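Local atomic coordinates of VAL-1 (Chlorella virus, PDB entry 3IM0), a protein that probably acts as an alginate lyase of polysaccharide lyase family 14, cleaving uronic-acid polymers by beta-elimination, and is seen here with D-glucuronic acid bound. Residues K138-D143 with L199-W204; D86-G91 with T219-P224. All coordinates share one frame; numbering follows the deposited sequence.

Contact 1: residues K138-D143 with L199-W204; sequences KIPGLD and LKRINW
Arg201 carries the polar side of this contact, laying its guanidinium against the loop at Lys138 and Ile139. Arg201 NH2 donates to Lys138 O at 2.6 Å, but the N-H...O angle of 138° makes the bond a weak one. A water supplies a second polar link: it accepts from Ile139 N at 3.0 Å and donates to Arg201 O at 2.7 Å, joining loop and strand where the backbones stay apart (CA of Ile139 to CA of Arg201, 6.8 Å).

The second kind of contact is aliphatic on cationic. Lys138 CG lies over one face of the guanidinium, 3.4 Å from Arg201 CZ. Farther out, Lys138 NZ lies 4.0 Å from Arg201 NE; a weak hydrogen bond from Lys138 NZ to Leu184 O probably eases the like-charge pairing.

Apolar packing is concentrated on Ile139. With CG1 beside the backbone N (chi1 -72°) and the chain extended, its CD1 meets Ile202 CG1 at 3.5 Å and touches Leu199 CD1. Ile139 CG1 also packs obliquely and tightly against Arg201 NH1, at 3.0 Å. Phe151 touches both Ile139 and Leu199. Arg201 and Ile202 both face Gly186 in a G1 beta bulge, and Arg201 has the expected positive phi (92°).

The chemistry implies a loop held mainly by Arg201, with the larger buried area, and Ile139, one weak direct bond and one water bridge being its polar links.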
loop_
_atom_site.group_PDB
_atom_site.type_symbol
_atom_site.label_atom_id
_atom_site.label_comp_id
_atom_site.label_asym_id
_atom_site.label_seq_id
_atom_site.Cartn_x
_atom_site.Cartn_y
_atom_site.Cartn_z
ATOM N N LYS A 138 -21.038 -4.899 5.122
ATOM C CA LYS A 138 -22.226 -4.521 4.342
ATOM C C LYS A 138 -21.848 -3.984 2.970
ATOM O O LYS A 138 -22.667 -3.744 2.074
ATOM C CB LYS A 138 -23.022 -3.479 5.142
ATOM C CG LYS A 138 -22.217 -2.192 5.324
ATOM C CD LYS A 138 -23.084 -1.049 5.821
ATOM C CE LYS A 138 -22.394 -0.287 6.938
ATOM N NZ LYS A 138 -23.110 0.953 7.345
ATOM N N ILE A 139 -20.561 -3.758 2.734
ATOM C CA ILE A 139 -20.109 -3.282 1.425
ATOM C C ILE A 139 -20.149 -4.467 0.477
ATOM O O ILE A 139 -19.561 -5.526 0.753
ATOM C CB ILE A 139 -18.694 -2.684 1.477
ATOM C CG1 ILE A 139 -18.626 -1.333 2.177
ATOM C CG2 ILE A 139 -18.071 -2.610 0.085
ATOM C CD1 ILE A 139 -17.222 -0.930 2.601
ATOM N N PRO A 140 -20.841 -4.331 -0.645
ATOM C CA PRO A 140 -20.984 -5.498 -1.527
ATOM C C PRO A 140 -19.626 -5.961 -2.071
ATOM O O PRO A 140 -18.778 -5.187 -2.503
ATOM C CB PRO A 140 -21.893 -4.987 -2.642
ATOM C CG PRO A 140 -21.773 -3.502 -2.605
ATOM C CD PRO A 140 -21.503 -3.132 -1.167
ATOM N N GLY A 141 -19.443 -7.273 -2.005
ATOM C CA GLY A 141 -18.244 -7.924 -2.506
ATOM C C GLY A 141 -17.106 -7.941 -1.509
ATOM O O GLY A 141 -16.073 -8.580 -1.754
ATOM N N LEU A 142 -17.276 -7.226 -0.380
ATOM C CA LEU A 142 -16.134 -7.224 0.551
ATOM C C LEU A 142 -16.103 -8.490 1.379
ATOM O O LEU A 142 -16.601 -8.566 2.508
ATOM C CB LEU A 142 -16.169 -5.996 1.454
ATOM C CG LEU A 142 -14.920 -5.702 2.292
ATOM C CD1 LEU A 142 -13.665 -5.702 1.427
ATOM C CD2 LEU A 142 -15.115 -4.365 2.988
ATOM N N ASP A 143 -15.463 -9.506 0.794
ATOM C CA ASP A 143 -15.403 -10.801 1.446
ATOM C C ASP A 143 -13.989 -11.363 1.572
ATOM O O ASP A 143 -13.218 -11.200 0.614
ATOM C CB ASP A 143 -16.237 -11.796 0.614
ATOM C CG ASP A 143 -17.689 -11.332 0.629
ATOM O OD1 ASP A 143 -18.304 -11.413 1.715
ATOM O OD2 ASP A 143 -18.159 -10.898 -0.437
ATOM N N LEU A 199 -14.167 5.508 0.480
ATOM C CA LEU A 199 -14.993 4.350 0.740
ATOM C C LEU A 199 -15.375 4.315 2.222
ATOM O O LEU A 199 -14.483 4.254 3.071
ATOM C CB LEU A 199 -14.274 3.053 0.391
ATOM C CG LEU A 199 -15.054 1.773 0.691
ATOM C CD1 LEU A 199 -16.288 1.636 -0.214
ATOM C CD2 LEU A 199 -14.128 0.580 0.538
ATOM N N LYS A 200 -16.681 4.314 2.505
ATOM C CA LYS A 200 -17.154 4.239 3.877
ATOM C C LYS A 200 -17.897 2.943 4.154
ATOM O O LYS A 200 -18.298 2.220 3.236
ATOM C CB LYS A 200 -18.105 5.415 4.167
ATOM C CG LYS A 200 -17.454 6.765 3.942
ATOM C CD LYS A 200 -18.200 7.879 4.673
ATOM C CE LYS A 200 -17.975 9.197 3.936
ATOM N NZ LYS A 200 -17.702 10.311 4.878
ATOM N N ARG A 201 -18.082 2.663 5.439
ATOM C CA ARG A 201 -18.924 1.607 5.967
ATOM C C ARG A 201 -18.138 0.311 6.178
ATOM O O ARG A 201 -18.719 -0.773 6.091
ATOM C CB ARG A 201 -20.133 1.257 5.100
ATOM C CG ARG A 201 -21.135 2.342 4.763
ATOM C CD ARG A 201 -21.811 2.081 3.422
ATOM N NE ARG A 201 -22.570 0.835 3.374
ATOM C CZ ARG A 201 -22.335 -0.189 2.570
ATOM N NH1 ARG A 201 -21.335 -0.152 1.701
ATOM N NH2 ARG A 201 -23.089 -1.280 2.605
ATOM N N ILE A 202 -16.850 0.417 6.452
ATOM C CA ILE A 202 -15.999 -0.742 6.580
ATOM C C ILE A 202 -15.869 -1.226 8.014
ATOM O O ILE A 202 -15.689 -0.358 8.886
ATOM C CB ILE A 202 -14.584 -0.367 6.041
ATOM C CG1 ILE A 202 -14.595 0.221 4.638
ATOM C CG2 ILE A 202 -13.678 -1.579 6.169
ATOM C CD1 ILE A 202 -13.271 0.924 4.283
ATOM N N ASN A 203 -15.925 -2.519 8.222
ATOM C CA ASN A 203 -15.470 -3.134 9.465
ATOM C C ASN A 203 -13.994 -3.491 9.313
ATOM O O ASN A 203 -13.628 -4.461 8.629
ATOM C CB ASN A 203 -16.268 -4.384 9.765
ATOM C CG ASN A 203 -17.465 -4.177 10.694
ATOM O OD1 ASN A 203 -18.290 -5.086 10.824
ATOM N ND2 ASN A 203 -17.544 -3.027 11.336
ATOM N N TRP A 204 -13.089 -2.716 9.931
ATOM C CA TRP A 204 -11.674 -3.031 9.771
ATOM C C TRP A 204 -11.159 -4.061 10.760
ATOM O O TRP A 204 -10.170 -4.743 10.498
ATOM C CB TRP A 204 -10.863 -1.733 9.959
ATOM C CG TRP A 204 -10.753 -0.888 8.741
ATOM C CD1 TRP A 204 -11.170 0.391 8.569
ATOM C CD2 TRP A 204 -10.171 -1.272 7.475
ATOM N NE1 TRP A 204 -10.891 0.837 7.297
ATOM C CE2 TRP A 204 -10.279 -0.167 6.610
ATOM C CE3 TRP A 204 -9.573 -2.452 7.027
ATOM C CZ2 TRP A 204 -9.803 -0.207 5.288
ATOM C CZ3 TRP A 204 -9.096 -2.506 5.715
ATOM C CH2 TRP A 204 -9.227 -1.381 4.887
HETATM O O HOH W 1 -18.790 -3.308 5.059
#

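Contact 2: residues D86-G91 with T219-P224; sequences DFARGG and TFFGGP. With BDP (beta-D-glucopyranuronic acid), chain B.
Phe221 turns the edge of its ring to the 86-91 loop: Asp86 O lies in the ring plane, 3.3 Å from CE1, and Ala88 CB meets the same rim, 3.8 Å from CE1. The type II' turn from Phe87 to Gly90 carries Ala88, and Asp86 OD1 accepts from Ala88 N at 2.8 Å in an Asx turn at its start. Edge-to-face contacts with Tyr44 and Trp119 further enclose the Phe221 ring.

Next to it the backbones close up. Gly91 and Phe221 form an antiparallel non-hydrogen-bonded pair whose CA atoms are just 4.1 Å apart, and Gly222 N donates to Gly90 O at 2.9 Å with an angle of 159°. A water donating to both Arg89 O and Gly223 O adds a bridge.

Phe220, the neighbour in sequence, points away from the loop. Its CG sits between the backbone N and carbonyl carbon (chi1 55°), and its ring presents an edge to the sugar, CZ lying 3.3 Å from BDP C4. Gly223 N, following a cis peptide, donates to BDP O3 at 3.0 Å and a nearly straight 168°. Such alternation, Phe220 facing the ligand and Phe221 after it packed inward, suits a strand end bordering the saccharide cleft of a beta-jelly-roll lyase.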
loop_
_atom_site.group_PDB
_atom_site.type_symbol
_atom_site.label_atom_id
_atom_site.label_comp_id
_atom_site.label_asym_id
_atom_site.label_seq_id
_atom_site.Cartn_x
_atom_site.Cartn_y
_atom_site.Cartn_z
ATOM N N ASP A 86 6.153 -0.562 -18.680
ATOM C CA ASP A 86 4.989 -1.385 -18.999
ATOM C C ASP A 86 4.347 -1.816 -17.682
ATOM O O ASP A 86 4.901 -2.635 -16.946
ATOM C CB ASP A 86 5.417 -2.585 -19.834
ATOM C CG ASP A 86 4.285 -3.421 -20.374
ATOM O OD1 ASP A 86 3.156 -3.376 -19.830
ATOM O OD2 ASP A 86 4.489 -4.158 -21.373
ATOM N N PHE A 87 3.175 -1.229 -17.408
ATOM C CA PHE A 87 2.464 -1.560 -16.170
ATOM C C PHE A 87 1.852 -2.948 -16.157
ATOM O O PHE A 87 1.337 -3.404 -15.133
ATOM C CB PHE A 87 1.330 -0.552 -15.931
ATOM C CG PHE A 87 1.830 0.870 -15.700
ATOM C CD1 PHE A 87 2.272 1.230 -14.430
ATOM C CD2 PHE A 87 1.853 1.781 -16.738
ATOM C CE1 PHE A 87 2.728 2.530 -14.249
ATOM C CE2 PHE A 87 2.298 3.081 -16.548
ATOM C CZ PHE A 87 2.740 3.428 -15.289
ATOM N N ALA A 88 1.888 -3.646 -17.300
ATOM C CA ALA A 88 1.322 -4.984 -17.389
ATOM C C ALA A 88 -0.143 -4.948 -16.925
ATOM O O ALA A 88 -0.883 -4.083 -17.411
ATOM C CB ALA A 88 2.150 -5.999 -16.630
ATOM N N ARG A 89 -0.540 -5.834 -16.009
ATOM C CA ARG A 89 -1.926 -5.839 -15.525
ATOM C C ARG A 89 -1.986 -5.491 -14.048
ATOM O O ARG A 89 -2.911 -5.873 -13.350
ATOM C CB ARG A 89 -2.594 -7.187 -15.811
ATOM C CG ARG A 89 -2.684 -7.484 -17.308
ATOM C CD ARG A 89 -3.846 -6.678 -17.903
ATOM N NE ARG A 89 -3.438 -6.278 -19.246
ATOM C CZ ARG A 89 -4.267 -5.670 -20.095
ATOM N NH1 ARG A 89 -5.509 -5.422 -19.684
ATOM N NH2 ARG A 89 -3.798 -5.358 -21.286
ATOM N N GLY A 90 -0.971 -4.732 -13.629
ATOM C CA GLY A 90 -0.998 -4.172 -12.269
ATOM C C GLY A 90 0.023 -4.733 -11.309
ATOM O O GLY A 90 0.801 -5.642 -11.621
ATOM N N GLY A 91 0.063 -4.228 -10.079
ATOM C CA GLY A 91 1.012 -4.757 -9.081
ATOM C C GLY A 91 0.821 -3.956 -7.796
ATOM O O GLY A 91 -0.043 -3.079 -7.774
ATOM N N THR A 219 6.583 -3.823 -2.963
ATOM C CA THR A 219 6.168 -3.492 -4.349
ATOM C C THR A 219 6.660 -4.572 -5.298
ATOM O O THR A 219 7.794 -4.994 -5.223
ATOM C CB THR A 219 6.637 -2.089 -4.760
ATOM O OG1 THR A 219 6.214 -1.799 -6.111
ATOM C CG2 THR A 219 8.158 -1.937 -4.775
ATOM N N PHE A 220 5.748 -4.996 -6.177
ATOM C CA PHE A 220 6.077 -6.064 -7.101
ATOM C C PHE A 220 4.945 -6.162 -8.130
ATOM O O PHE A 220 3.838 -5.672 -7.884
ATOM C CB PHE A 220 6.177 -7.398 -6.360
ATOM C CG PHE A 220 4.956 -7.781 -5.547
ATOM C CD1 PHE A 220 4.831 -7.380 -4.222
ATOM C CD2 PHE A 220 3.905 -8.525 -6.084
ATOM C CE1 PHE A 220 3.745 -7.737 -3.442
ATOM C CE2 PHE A 220 2.837 -8.906 -5.305
ATOM C CZ PHE A 220 2.719 -8.522 -3.969
ATOM N N PHE A 221 5.229 -6.796 -9.268
ATOM C CA PHE A 221 4.187 -7.009 -10.270
ATOM C C PHE A 221 3.245 -8.144 -9.937
ATOM O O PHE A 221 3.602 -9.198 -9.434
ATOM C CB PHE A 221 4.869 -7.356 -11.626
ATOM C CG PHE A 221 5.243 -6.130 -12.402
ATOM C CD1 PHE A 221 4.537 -5.768 -13.544
ATOM C CD2 PHE A 221 6.301 -5.305 -11.994
ATOM C CE1 PHE A 221 4.842 -4.630 -14.277
ATOM C CE2 PHE A 221 6.589 -4.181 -12.742
ATOM C CZ PHE A 221 5.873 -3.801 -13.849
ATOM N N GLY A 222 1.957 -7.901 -10.279
ATOM C CA GLY A 222 0.933 -8.915 -10.177
ATOM C C GLY A 222 0.557 -9.189 -8.729
ATOM O O GLY A 222 0.611 -8.215 -7.953
ATOM N N GLY A 223 0.221 -10.399 -8.314
ATOM C CA GLY A 223 0.028 -11.566 -9.198
ATOM C C GLY A 223 -1.263 -11.359 -9.958
ATOM O O GLY A 223 -2.112 -10.484 -9.668
ATOM N N PRO A 224 -1.504 -12.167 -10.983
ATOM C CA PRO A 224 -0.608 -13.196 -11.460
ATOM C C PRO A 224 0.346 -12.831 -12.583
ATOM O O PRO A 224 1.177 -13.694 -12.887
ATOM C CB PRO A 224 -1.637 -14.207 -12.038
ATOM C CG PRO A 224 -2.715 -13.344 -12.583
ATOM C CD PRO A 224 -2.809 -12.141 -11.680
HETATM C C1 BDP B . -2.067 -9.973 -2.040
HETATM C C2 BDP B . -2.036 -10.236 -3.551
HETATM C C3 BDP B . -0.892 -11.078 -4.043
HETATM C C4 BDP B . 0.395 -10.804 -3.260
HETATM C C5 BDP B . 0.235 -10.367 -1.837
HETATM C C6 BDP B . 1.517 -10.081 -1.095
HETATM O O2 BDP B . -3.377 -10.613 -3.853
HETATM O O3 BDP B . -0.509 -11.035 -5.445
HETATM O O4 BDP B . 1.250 -11.942 -3.362
HETATM O O5 BDP B . -0.840 -9.510 -1.531
HETATM O O6A BDP B . 2.447 -10.933 -1.199
HETATM O O6B BDP B . 1.650 -9.041 -0.389
HETATM O O HOH W 2 -2.427 -7.785 -10.947
#

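Overall arrangement
Contact 1 and contact 2 do not touch: their centres are 25 Å apart and their nearest atoms about 15 Å. Their strands, 195-202 and 212-221, follow each other in the chain yet belong to different antiparallel sheets. The bound glucuronic acid lies beside contact 2, which reaches it directly; the side chain of Leu142 in contact 1 is about 13 Å from the bound BDP. Leu142 and Leu199 both touch Ile129, which lies in sequence between Tyr128 and Tyr130, whose hydroxyls hydrogen-bond the sugar. Contact 2 therefore helps form the binding site itself, whereas contact 1 packs the loop between strands 125-130 and 149-151 of one sheet onto strand 195-202 of the other.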